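Local coordinates for protein esterase (uncultured bacterium pCosCE1, PDB 7ATL) that hydrolyses carboxylic esters as a family VIII carboxylesterase with a beta-lactamase-like fold and also shows promiscuous acyltransferase activity, at residues Leu73-Met78 against His113-Thr118; Gln82-Asp87 against Gly179-Gln184; Pro107-Arg112 against His117-Asp122; Val278-Leu281 against Gly287-Gln290. All coordinates share one frame; numbering follows the deposited sequence.

Contact 1 (Leu73-Met78 against His113-Thr118); sequences LAAMRM and HLLSHT
Leu115 reaches across from helix 111-116 to Ala75 and Met76 on helix 67-80, joining two helices of the beta-lactamase fold. Helix 67-80 starts with an SxxK sequence and so probably corresponds to the helix carrying the catalytic serine and lysine in serine beta-lactamases. Both methyl branches of Leu115 do the touching. CD1 meets the sulfur of Met76, with 4.0 Å between Leu115 CD1 and Met76 SD, while CD2 lies more loosely against the alanine methyl, Leu115 CD2 to Ala75 CB being 4.4 Å. The backbones stay well apart, the CA atoms of Ala75 and Leu115 standing 8.8 Å from each other, and the leucine spans the gap with CG anti to its own carbonyl carbon (chi1 -67°). Ala75 points its methyl toward helix 111-116. Met76 gets there differently: its chain is folded at chi2 (-45°) and chi3 (-58°), which presents the sulfur rather than the terminal methyl to Leu115, and the two side chains cross obliquely. Met76 also packs on Thr293, Leu296 and Met297 of helix 291-297. Leu115 also packs on Leu178, Leu86 and Phe317, which adds further apolar cover. Just beyond, the chain leaves the helix in a Schellman motif at His117, whose positive phi turns it out of the helical path. Ser116 OG is hydrogen-bonded to Gly316 O, and the turn itself is closed by Thr118 N donating to His113 O over 3.0 Å.

Contact 2 (Gln82-Asp87 against Gly179-Gln184); sequences QKLGLD and GAVLEQ
Leu84 drives its forked end into the side of helix 174-186, where Val181 and Leu182 receive one branch each. On this tightly packed side Leu84 CD1 lies 4.0 Å from Val181 CG1, and Leu84 CD2 lies 3.9 Å from Leu182 CD1. The leucine crosses both partners at about a right angle. Leu84 points its CB toward the helix, and with CG opposite the main-chain nitrogen (chi1 -174°) both methyls reach it. Val181 likewise directs its CB at the loop. Leu182 does not, and only its CD1 swings in, on a side chain whose chi1 of -98° is well removed from a staggered value. The contact is thus narrow, with three apolar side chains doing the work while the CA atoms of Leu84 and Leu182 remain 8.4 Å apart. The solvent side begins on both flanks of Leu84. Gln82, where helix 67-80 ends in a Schellman motif, is exposed, as is Lys83; beyond Leu84, Gly85 is partly exposed and Asp87 exposed. Across the gap Gln184 is exposed too, and neither it nor Lys83 touches the opposite segment. Glu183 turns elsewhere and accepts a hydrogen bond from Leu190 N through OE2. Among its neighbours, Leu84 packs on Ile79, Ile111 and Trp93, Leu182 leans on Ile71, and Ala180 faces helix 149-157; the loop after helix 67-80 thus lies among helices 67-80, 111-116 and 174-186 of the beta-lactamase-like fold, with helix 149-157 beyond.

Contact 3 (Pro107-Arg112 against His117-Asp122); sequences PPIKIR and HTAGLD
The apolar meeting of Ile109 with Ala119 has its flat groups at the margins. The imidazole of His117 heads away from segment 107-112: it meets the ring of Tyr171 with planes about 50° apart, packs on Ala174 and Ile175, and is hydrogen-bonded through ND1 to Ser172 OG. The guanidinium of Arg112 also leaves the interface, its NE forming a salt bridge with Asp87 OD1, to which Lys110 NZ is bound as well. Away from both polar groups, Ile109 CG2 sits 3.7 Å from Ala119 CB. Placing CG2 opposite the main-chain nitrogen turns CG1 and CD1 onto the Ala119 carbonyl, with Ile109 CG1 to Ala119 O at 3.9 Å. The backbones are close here, 5.8 Å between the CA atoms of Ile109 and Ala119, because a short helix brings the chain back beside itself. Toward Arg112 the approach loosens: Thr118 OG1 is 4.5 Å from Arg112 O, too far for a hydrogen bond. The arrangement is that of a short helix with both ends secured, Lys110 as N-cap, its N bonded to His113 ND1 as in one half of a capping box, and a Schellman turn at His117.

Contact 4 (Val278-Leu281 against Gly287-Gln290); sequences VETL and GILQ
The link between helix 271-283 and helix 291-297 has the geometry of a classic beta bulge, Ile288 and Leu289 both facing Lys285, and both side chains point toward segment 278-281. Leu289 carries most of the contact. Its CG stands opposite the main-chain nitrogen (chi1 -171°), which brings Leu289 CD2 3.6 Å from Thr280 O. The same methyl also reaches the side chains, Leu289 CD2 lying 4.3 Å from Thr280 CG2 and equally 4.3 Å from Leu281 CD2. Leu281 aims its CB away from the loop, so only its CD2 branch takes part. On the other flank Ile288 offers CG2 to the threonine methyl, with 4.2 Å between Ile288 CG2 and Thr280 CG2. Leu202 touches both of these residues. After the bulge, Gln290 occupies the N-cap of helix 291-297 and its N is hydrogen-bonded to Glu80 OE2. Thr280 therefore behaves as an apolar residue toward the loop: its OG1 is spent on Gln276 O, one turn back in its own helix, so what it offers segment 287-290 is its methyl and its carbonyl oxygen, and the contact rests on apolar packing.

All four contacts bury their principal apolar residues. Contact 1 is the one nearest the centre of the chain; contacts 2, 3 and 4 combine buried apolar residues with exposed ones such as Lys83, Pro108 and Gln290, and contacts 2 and 4 both pack against helix 67-80. Contacts 1 and 3 share His117 and Thr118 and both depend on helix 111-116, Leu114 CD2 packing on Ala119 CB. Contact 3 is nested within the chain loop that contact 2 closes. Arg77 NE, bonded to Ile288 O, ties contact 1 to contact 4. Contacts 3 and 4 do not touch. Apolar packing dominates; contact 1 adds a sulfur, contacts 3 and 4 a carbonyl oxygen, and charge gathers where contacts 2 and 3 meet.

Contact 1 (Leu73-Met78 against His113-Thr118)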
loop_
_atom_site.group_PDB
_atom_site.type_symbol
_atom_site.label_atom_id
_atom_site.label_comp_id
_atom_site.label_asym_id
_atom_site.label_seq_id
_atom_site.Cartn_x
_atom_site.Cartn_y
_atom_site.Cartn_z
ATOM N N LEU A 73 9.418 3.620 3.420
ATOM C CA LEU A 73 9.956 4.416 4.561
ATOM C C LEU A 73 11.212 3.746 5.125
ATOM O O LEU A 73 12.160 4.472 5.406
ATOM C CB LEU A 73 8.945 4.614 5.699
ATOM C CG LEU A 73 9.532 5.374 6.895
ATOM C CD1 LEU A 73 10.172 6.668 6.424
ATOM C CD2 LEU A 73 8.499 5.673 7.948
ATOM N N ALA A 74 11.212 2.431 5.333
ATOM C CA ALA A 74 12.381 1.718 5.894
ATOM C C ALA A 74 13.606 1.987 5.004
ATOM O O ALA A 74 14.663 2.351 5.546
ATOM C CB ALA A 74 12.073 0.250 6.030
ATOM N N ALA A 75 13.452 1.838 3.689
ATOM C CA ALA A 75 14.492 2.074 2.662
ATOM C C ALA A 75 14.982 3.527 2.695
ATOM O O ALA A 75 16.211 3.741 2.618
ATOM C CB ALA A 75 13.939 1.769 1.290
ATOM N N MET A 76 14.060 4.492 2.710
ATOM C CA MET A 76 14.432 5.922 2.650
ATOM C C MET A 76 15.241 6.291 3.897
ATOM O O MET A 76 16.197 7.111 3.798
ATOM C CB MET A 76 13.203 6.813 2.548
ATOM C CG MET A 76 12.523 6.742 1.202
ATOM S SD MET A 76 13.591 6.816 -0.236
ATOM C CE MET A 76 14.413 8.380 0.053
ATOM N N ARG A 77 14.925 5.682 5.026
ATOM C CA ARG A 77 15.721 5.897 6.257
ATOM C C ARG A 77 17.122 5.314 6.054
ATOM O O ARG A 77 18.100 5.967 6.471
ATOM C CB ARG A 77 15.015 5.326 7.487
ATOM C CG ARG A 77 13.799 6.137 7.887
ATOM C CD ARG A 77 13.375 5.789 9.290
ATOM N NE ARG A 77 14.282 6.432 10.211
ATOM C CZ ARG A 77 14.944 5.838 11.190
ATOM N NH1 ARG A 77 14.784 4.547 11.438
ATOM N NH2 ARG A 77 15.767 6.556 11.931
ATOM N N MET A 78 17.224 4.137 5.447
ATOM C CA MET A 78 18.530 3.449 5.285
ATOM C C MET A 78 19.359 4.305 4.332
ATOM O O MET A 78 20.581 4.403 4.503
ATOM C CB MET A 78 18.359 2.033 4.730
ATOM C CG MET A 78 18.166 0.996 5.801
ATOM S SD MET A 78 17.692 -0.586 5.083
ATOM C CE MET A 78 17.587 -1.614 6.544
ATOM N N HIS A 113 14.426 2.619 -9.131
ATOM C CA HIS A 113 13.481 1.948 -10.045
ATOM C C HIS A 113 12.543 1.101 -9.179
ATOM O O HIS A 113 11.311 1.119 -9.435
ATOM C CB HIS A 113 14.202 1.137 -11.138
ATOM C CG HIS A 113 15.167 1.885 -11.998
ATOM N ND1 HIS A 113 16.379 1.320 -12.409
ATOM C CD2 HIS A 113 15.120 3.115 -12.560
ATOM C CE1 HIS A 113 17.028 2.168 -13.183
ATOM N NE2 HIS A 113 16.285 3.273 -13.291
ATOM N N LEU A 114 13.067 0.366 -8.198
ATOM C CA LEU A 114 12.172 -0.399 -7.282
ATOM C C LEU A 114 11.149 0.556 -6.624
ATOM O O LEU A 114 9.960 0.219 -6.589
ATOM C CB LEU A 114 12.978 -1.157 -6.222
ATOM C CG LEU A 114 13.851 -2.307 -6.712
ATOM C CD1 LEU A 114 14.473 -3.043 -5.537
ATOM C CD2 LEU A 114 13.055 -3.269 -7.577
ATOM N N LEU A 115 11.587 1.713 -6.127
ATOM C CA LEU A 115 10.750 2.638 -5.320
ATOM C C LEU A 115 9.594 3.219 -6.150
ATOM O O LEU A 115 8.570 3.583 -5.541
ATOM C CB LEU A 115 11.642 3.757 -4.784
ATOM C CG LEU A 115 12.688 3.315 -3.770
ATOM C CD1 LEU A 115 13.617 4.462 -3.416
ATOM C CD2 LEU A 115 12.025 2.777 -2.515
ATOM N N SER A 116 9.753 3.336 -7.470
ATOM C CA SER A 116 8.809 4.042 -8.370
ATOM C C SER A 116 8.204 3.057 -9.366
ATOM O O SER A 116 7.458 3.503 -10.257
ATOM C CB SER A 116 9.488 5.210 -9.063
ATOM O OG SER A 116 9.887 6.200 -8.119
ATOM N N HIS A 117 8.497 1.764 -9.225
ATOM C CA HIS A 117 7.878 0.685 -10.045
ATOM C C HIS A 117 8.242 0.868 -11.525
ATOM O O HIS A 117 7.355 0.692 -12.362
ATOM C CB HIS A 117 6.350 0.658 -9.836
ATOM C CG HIS A 117 5.932 0.229 -8.471
ATOM N ND1 HIS A 117 5.916 -1.093 -8.098
ATOM C CD2 HIS A 117 5.532 0.938 -7.391
ATOM C CE1 HIS A 117 5.519 -1.183 -6.841
ATOM N NE2 HIS A 117 5.287 0.050 -6.382
ATOM N N THR A 118 9.496 1.191 -11.822
ATOM C CA THR A 118 10.021 1.371 -13.197
ATOM C C THR A 118 11.067 0.287 -13.465
ATOM O O THR A 118 11.769 0.396 -14.482
ATOM C CB THR A 118 10.627 2.776 -13.377
ATOM O OG1 THR A 118 11.749 2.907 -12.497
ATOM C CG2 THR A 118 9.662 3.903 -13.086
#

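Contact 2 (Gln82-Asp87 against Gly179-Gln184)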
loop_
_atom_site.group_PDB
_atom_site.type_symbol
_atom_site.label_atom_id
_atom_site.label_comp_id
_atom_site.label_asym_id
_atom_site.label_seq_id
_atom_site.Cartn_x
_atom_site.Cartn_y
_atom_site.Cartn_z
ATOM N N GLN A 82 22.928 6.477 4.498
ATOM C CA GLN A 82 23.944 6.017 3.516
ATOM C C GLN A 82 24.400 4.593 3.875
ATOM O O GLN A 82 25.606 4.345 3.853
ATOM C CB GLN A 82 25.102 7.015 3.509
ATOM C CG GLN A 82 24.649 8.470 3.484
ATOM C CD GLN A 82 25.752 9.380 2.996
ATOM O OE1 GLN A 82 26.618 9.803 3.778
ATOM N NE2 GLN A 82 25.733 9.660 1.693
ATOM N N LYS A 83 23.464 3.718 4.246
ATOM C CA LYS A 83 23.642 2.238 4.279
ATOM C C LYS A 83 23.166 1.640 2.937
ATOM O O LYS A 83 23.603 0.521 2.591
ATOM C CB LYS A 83 22.898 1.656 5.486
ATOM C CG LYS A 83 23.464 2.024 6.851
ATOM C CD LYS A 83 23.063 1.012 7.951
ATOM C CE LYS A 83 23.315 1.470 9.377
ATOM N NZ LYS A 83 24.745 1.796 9.580
ATOM N N LEU A 84 22.357 2.399 2.187
ATOM C CA LEU A 84 21.773 2.044 0.871
ATOM C C LEU A 84 21.829 3.272 -0.051
ATOM O O LEU A 84 21.722 4.397 0.464
ATOM C CB LEU A 84 20.330 1.600 1.137
ATOM C CG LEU A 84 19.547 1.047 -0.045
ATOM C CD1 LEU A 84 20.270 -0.123 -0.658
ATOM C CD2 LEU A 84 18.165 0.608 0.394
ATOM N N GLY A 85 21.974 3.082 -1.364
ATOM C CA GLY A 85 21.983 4.189 -2.346
ATOM C C GLY A 85 20.813 4.133 -3.322
ATOM O O GLY A 85 20.488 3.030 -3.821
ATOM N N LEU A 86 20.226 5.282 -3.655
ATOM C CA LEU A 86 19.153 5.352 -4.686
ATOM C C LEU A 86 19.618 4.718 -6.005
ATOM O O LEU A 86 18.738 4.226 -6.751
ATOM C CB LEU A 86 18.747 6.810 -4.900
ATOM C CG LEU A 86 17.736 7.330 -3.881
ATOM C CD1 LEU A 86 17.480 8.822 -4.077
ATOM C CD2 LEU A 86 16.438 6.527 -3.942
ATOM N N ASP A 87 20.933 4.740 -6.285
ATOM C CA ASP A 87 21.539 4.305 -7.570
ATOM C C ASP A 87 22.330 3.010 -7.360
ATOM O O ASP A 87 23.101 2.648 -8.230
ATOM C CB ASP A 87 22.383 5.435 -8.169
ATOM C CG ASP A 87 21.555 6.585 -8.730
ATOM O OD1 ASP A 87 20.689 6.338 -9.598
ATOM O OD2 ASP A 87 21.754 7.720 -8.281
ATOM N N GLY A 179 12.228 -5.269 -0.029
ATOM C CA GLY A 179 12.232 -5.939 1.288
ATOM C C GLY A 179 13.436 -6.843 1.456
ATOM O O GLY A 179 14.129 -6.732 2.481
ATOM N N ALA A 180 13.699 -7.689 0.461
ATOM C CA ALA A 180 14.857 -8.604 0.471
ATOM C C ALA A 180 16.151 -7.783 0.419
ATOM O O ALA A 180 17.091 -8.096 1.156
ATOM C CB ALA A 180 14.745 -9.595 -0.660
ATOM N N VAL A 181 16.208 -6.737 -0.391
ATOM C CA VAL A 181 17.409 -5.858 -0.368
ATOM C C VAL A 181 17.616 -5.347 1.063
ATOM O O VAL A 181 18.742 -5.435 1.576
ATOM C CB VAL A 181 17.305 -4.680 -1.349
ATOM C CG1 VAL A 181 18.394 -3.649 -1.073
ATOM C CG2 VAL A 181 17.338 -5.147 -2.791
ATOM N N LEU A 182 16.572 -4.821 1.686
ATOM C CA LEU A 182 16.668 -4.248 3.052
ATOM C C LEU A 182 17.227 -5.286 4.045
ATOM O O LEU A 182 18.043 -4.897 4.920
ATOM C CB LEU A 182 15.272 -3.765 3.446
ATOM C CG LEU A 182 14.997 -2.281 3.259
ATOM C CD1 LEU A 182 15.537 -1.756 1.944
ATOM C CD2 LEU A 182 13.524 -1.996 3.397
ATOM N N GLU A 183 16.834 -6.560 3.925
ATOM C CA GLU A 183 17.390 -7.682 4.746
ATOM C C GLU A 183 18.915 -7.735 4.586
ATOM O O GLU A 183 19.625 -7.853 5.594
ATOM C CB GLU A 183 16.818 -9.044 4.344
ATOM C CG GLU A 183 15.352 -9.217 4.674
ATOM C CD GLU A 183 14.785 -10.590 4.345
ATOM O OE1 GLU A 183 15.285 -11.227 3.360
ATOM O OE2 GLU A 183 13.829 -11.021 5.075
ATOM N N GLN A 184 19.416 -7.652 3.363
ATOM C CA GLN A 184 20.873 -7.737 3.124
ATOM C C GLN A 184 21.565 -6.502 3.700
ATOM O O GLN A 184 22.649 -6.668 4.275
ATOM C CB GLN A 184 21.165 -7.902 1.638
ATOM C CG GLN A 184 20.585 -9.177 1.052
ATOM C CD GLN A 184 20.960 -10.400 1.847
ATOM O OE1 GLN A 184 20.119 -11.217 2.185
ATOM N NE2 GLN A 184 22.221 -10.515 2.188
#

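Contact 3 (Pro107-Arg112 against His117-Asp122)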
loop_
_atom_site.group_PDB
_atom_site.type_symbol
_atom_site.label_atom_id
_atom_site.label_comp_id
_atom_site.label_asym_id
_atom_site.label_seq_id
_atom_site.Cartn_x
_atom_site.Cartn_y
_atom_site.Cartn_z
ATOM N N PRO A 107 19.759 -6.023 -17.884
ATOM C CA PRO A 107 20.042 -4.641 -17.530
ATOM C C PRO A 107 20.039 -4.500 -16.017
ATOM O O PRO A 107 19.242 -5.137 -15.324
ATOM C CB PRO A 107 18.889 -3.860 -18.167
ATOM C CG PRO A 107 17.745 -4.838 -18.130
ATOM C CD PRO A 107 18.359 -6.214 -18.277
ATOM N N PRO A 108 20.912 -3.628 -15.476
ATOM C CA PRO A 108 20.929 -3.359 -14.039
ATOM C C PRO A 108 19.617 -2.667 -13.644
ATOM O O PRO A 108 19.054 -1.912 -14.444
ATOM C CB PRO A 108 22.168 -2.480 -13.808
ATOM C CG PRO A 108 22.474 -1.883 -15.180
ATOM C CD PRO A 108 21.891 -2.826 -16.221
ATOM N N ILE A 109 19.116 -3.026 -12.468
ATOM C CA ILE A 109 17.936 -2.396 -11.823
ATOM C C ILE A 109 18.477 -1.573 -10.673
ATOM O O ILE A 109 19.266 -2.111 -9.858
ATOM C CB ILE A 109 16.921 -3.435 -11.311
ATOM C CG1 ILE A 109 16.311 -4.290 -12.433
ATOM C CG2 ILE A 109 15.850 -2.738 -10.484
ATOM C CD1 ILE A 109 15.651 -5.575 -11.937
ATOM N N LYS A 110 18.044 -0.331 -10.599
ATOM C CA LYS A 110 18.458 0.577 -9.513
ATOM C C LYS A 110 17.357 0.601 -8.460
ATOM O O LYS A 110 16.182 0.432 -8.812
ATOM C CB LYS A 110 18.740 1.983 -10.038
ATOM C CG LYS A 110 20.029 2.145 -10.827
ATOM C CD LYS A 110 19.932 3.326 -11.774
ATOM C CE LYS A 110 21.270 3.945 -12.090
ATOM N NZ LYS A 110 21.185 5.424 -12.089
ATOM N N ILE A 111 17.761 0.845 -7.214
ATOM C CA ILE A 111 16.853 1.014 -6.047
ATOM C C ILE A 111 15.795 2.062 -6.412
ATOM O O ILE A 111 14.627 1.828 -6.095
ATOM C CB ILE A 111 17.663 1.351 -4.778
ATOM C CG1 ILE A 111 18.697 0.269 -4.454
ATOM C CG2 ILE A 111 16.754 1.590 -3.591
ATOM C CD1 ILE A 111 18.107 -1.108 -4.239
ATOM N N ARG A 112 16.138 3.149 -7.092
ATOM C CA ARG A 112 15.121 4.196 -7.395
ATOM C C ARG A 112 14.053 3.619 -8.337
ATOM O O ARG A 112 12.904 4.145 -8.370
ATOM C CB ARG A 112 15.743 5.460 -8.006
ATOM C CG ARG A 112 16.537 5.218 -9.285
ATOM C CD ARG A 112 16.974 6.511 -9.936
ATOM N NE ARG A 112 18.074 7.128 -9.207
ATOM C CZ ARG A 112 17.984 8.190 -8.403
ATOM N NH1 ARG A 112 16.826 8.786 -8.169
ATOM N NH2 ARG A 112 19.073 8.628 -7.806
ATOM N N HIS A 117 8.497 1.764 -9.225
ATOM C CA HIS A 117 7.878 0.685 -10.045
ATOM C C HIS A 117 8.242 0.868 -11.525
ATOM O O HIS A 117 7.355 0.692 -12.362
ATOM C CB HIS A 117 6.350 0.658 -9.836
ATOM C CG HIS A 117 5.932 0.229 -8.471
ATOM N ND1 HIS A 117 5.916 -1.093 -8.098
ATOM C CD2 HIS A 117 5.532 0.938 -7.391
ATOM C CE1 HIS A 117 5.519 -1.183 -6.841
ATOM N NE2 HIS A 117 5.287 0.050 -6.382
ATOM N N THR A 118 9.496 1.191 -11.822
ATOM C CA THR A 118 10.021 1.371 -13.197
ATOM C C THR A 118 11.067 0.287 -13.465
ATOM O O THR A 118 11.769 0.396 -14.482
ATOM C CB THR A 118 10.627 2.776 -13.377
ATOM O OG1 THR A 118 11.749 2.907 -12.497
ATOM C CG2 THR A 118 9.662 3.903 -13.086
ATOM N N ALA A 119 11.199 -0.703 -12.576
ATOM C CA ALA A 119 12.217 -1.786 -12.649
ATOM C C ALA A 119 11.963 -2.753 -13.817
ATOM O O ALA A 119 12.852 -3.585 -14.095
ATOM C CB ALA A 119 12.214 -2.567 -11.370
ATOM N N GLY A 120 10.777 -2.694 -14.434
ATOM C CA GLY A 120 10.357 -3.629 -15.493
ATOM C C GLY A 120 9.729 -4.894 -14.930
ATOM O O GLY A 120 9.421 -5.832 -15.720
ATOM N N LEU A 121 9.492 -4.913 -13.624
ATOM C CA LEU A 121 8.801 -6.031 -12.949
ATOM C C LEU A 121 7.288 -5.892 -13.133
ATOM O O LEU A 121 6.804 -4.801 -13.584
ATOM C CB LEU A 121 9.218 -6.029 -11.481
ATOM C CG LEU A 121 10.711 -6.264 -11.275
ATOM C CD1 LEU A 121 11.141 -5.900 -9.859
ATOM C CD2 LEU A 121 11.055 -7.708 -11.595
ATOM N N ASP A 122 6.580 -6.980 -12.843
ATOM C CA ASP A 122 5.112 -7.069 -13.033
ATOM C C ASP A 122 4.471 -7.598 -11.742
ATOM O O ASP A 122 5.158 -7.738 -10.718
ATOM C CB ASP A 122 4.773 -7.923 -14.264
ATOM C CG ASP A 122 3.478 -7.541 -14.976
ATOM O OD1 ASP A 122 2.737 -6.667 -14.444
ATOM O OD2 ASP A 122 3.198 -8.138 -16.050
#

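Contact 4 (Val278-Leu281 against Gly287-Gln290)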
loop_
_atom_site.group_PDB
_atom_site.type_symbol
_atom_site.label_atom_id
_atom_site.label_comp_id
_atom_site.label_asym_id
_atom_site.label_seq_id
_atom_site.Cartn_x
_atom_site.Cartn_y
_atom_site.Cartn_z
ATOM N N VAL A 278 1.822 8.375 7.541
ATOM C CA VAL A 278 1.483 9.393 6.511
ATOM C C VAL A 278 1.938 10.787 6.990
ATOM O O VAL A 278 2.516 11.533 6.153
ATOM C CB VAL A 278 -0.009 9.342 6.148
ATOM C CG1 VAL A 278 -0.397 10.451 5.188
ATOM C CG2 VAL A 278 -0.398 7.984 5.573
ATOM N N GLU A 279 1.721 11.142 8.261
ATOM C CA GLU A 279 2.218 12.419 8.846
ATOM C C GLU A 279 3.741 12.494 8.663
ATOM O O GLU A 279 4.230 13.516 8.140
ATOM C CB GLU A 279 1.828 12.549 10.320
ATOM C CG GLU A 279 0.513 13.272 10.513
ATOM C CD GLU A 279 0.567 14.706 10.027
ATOM O OE1 GLU A 279 1.310 15.502 10.673
ATOM O OE2 GLU A 279 -0.086 15.004 8.985
ATOM N N THR A 280 4.460 11.426 9.003
ATOM C CA THR A 280 5.933 11.308 8.838
ATOM C C THR A 280 6.351 11.578 7.383
ATOM O O THR A 280 7.314 12.333 7.160
ATOM C CB THR A 280 6.403 9.928 9.299
ATOM O OG1 THR A 280 5.964 9.753 10.647
ATOM C CG2 THR A 280 7.905 9.775 9.218
ATOM N N LEU A 281 5.647 10.991 6.425
ATOM C CA LEU A 281 5.905 11.199 4.985
ATOM C C LEU A 281 5.597 12.649 4.619
ATOM O O LEU A 281 6.272 13.160 3.734
ATOM C CB LEU A 281 5.050 10.217 4.168
ATOM C CG LEU A 281 5.402 8.733 4.324
ATOM C CD1 LEU A 281 4.766 7.920 3.215
ATOM C CD2 LEU A 281 6.912 8.486 4.339
ATOM N N GLY A 287 14.937 13.288 13.961
ATOM C CA GLY A 287 15.665 12.024 14.186
ATOM C C GLY A 287 14.987 10.802 13.570
ATOM O O GLY A 287 15.269 9.692 14.056
ATOM N N ILE A 288 14.149 10.961 12.537
ATOM C CA ILE A 288 13.476 9.812 11.859
ATOM C C ILE A 288 13.550 9.986 10.335
ATOM O O ILE A 288 14.055 9.070 9.660
ATOM C CB ILE A 288 12.036 9.642 12.391
ATOM C CG1 ILE A 288 12.056 9.272 13.879
ATOM C CG2 ILE A 288 11.253 8.625 11.569
ATOM C CD1 ILE A 288 10.700 9.252 14.547
ATOM N N LEU A 289 13.062 11.112 9.817
ATOM C CA LEU A 289 13.068 11.422 8.375
ATOM C C LEU A 289 13.216 12.934 8.188
ATOM O O LEU A 289 12.374 13.670 8.710
ATOM C CB LEU A 289 11.762 10.887 7.777
ATOM C CG LEU A 289 11.671 10.924 6.251
ATOM C CD1 LEU A 289 12.523 9.830 5.623
ATOM C CD2 LEU A 289 10.232 10.788 5.796
ATOM N N GLN A 290 14.260 13.357 7.478
ATOM C CA GLN A 290 14.568 14.780 7.169
ATOM C C GLN A 290 13.481 15.339 6.251
ATOM O O GLN A 290 12.999 14.663 5.337
ATOM C CB GLN A 290 15.946 14.950 6.512
ATOM C CG GLN A 290 17.129 14.352 7.278
ATOM C CD GLN A 290 17.395 15.009 8.615
ATOM O OE1 GLN A 290 18.536 15.306 8.967
ATOM N NE2 GLN A 290 16.348 15.217 9.399
#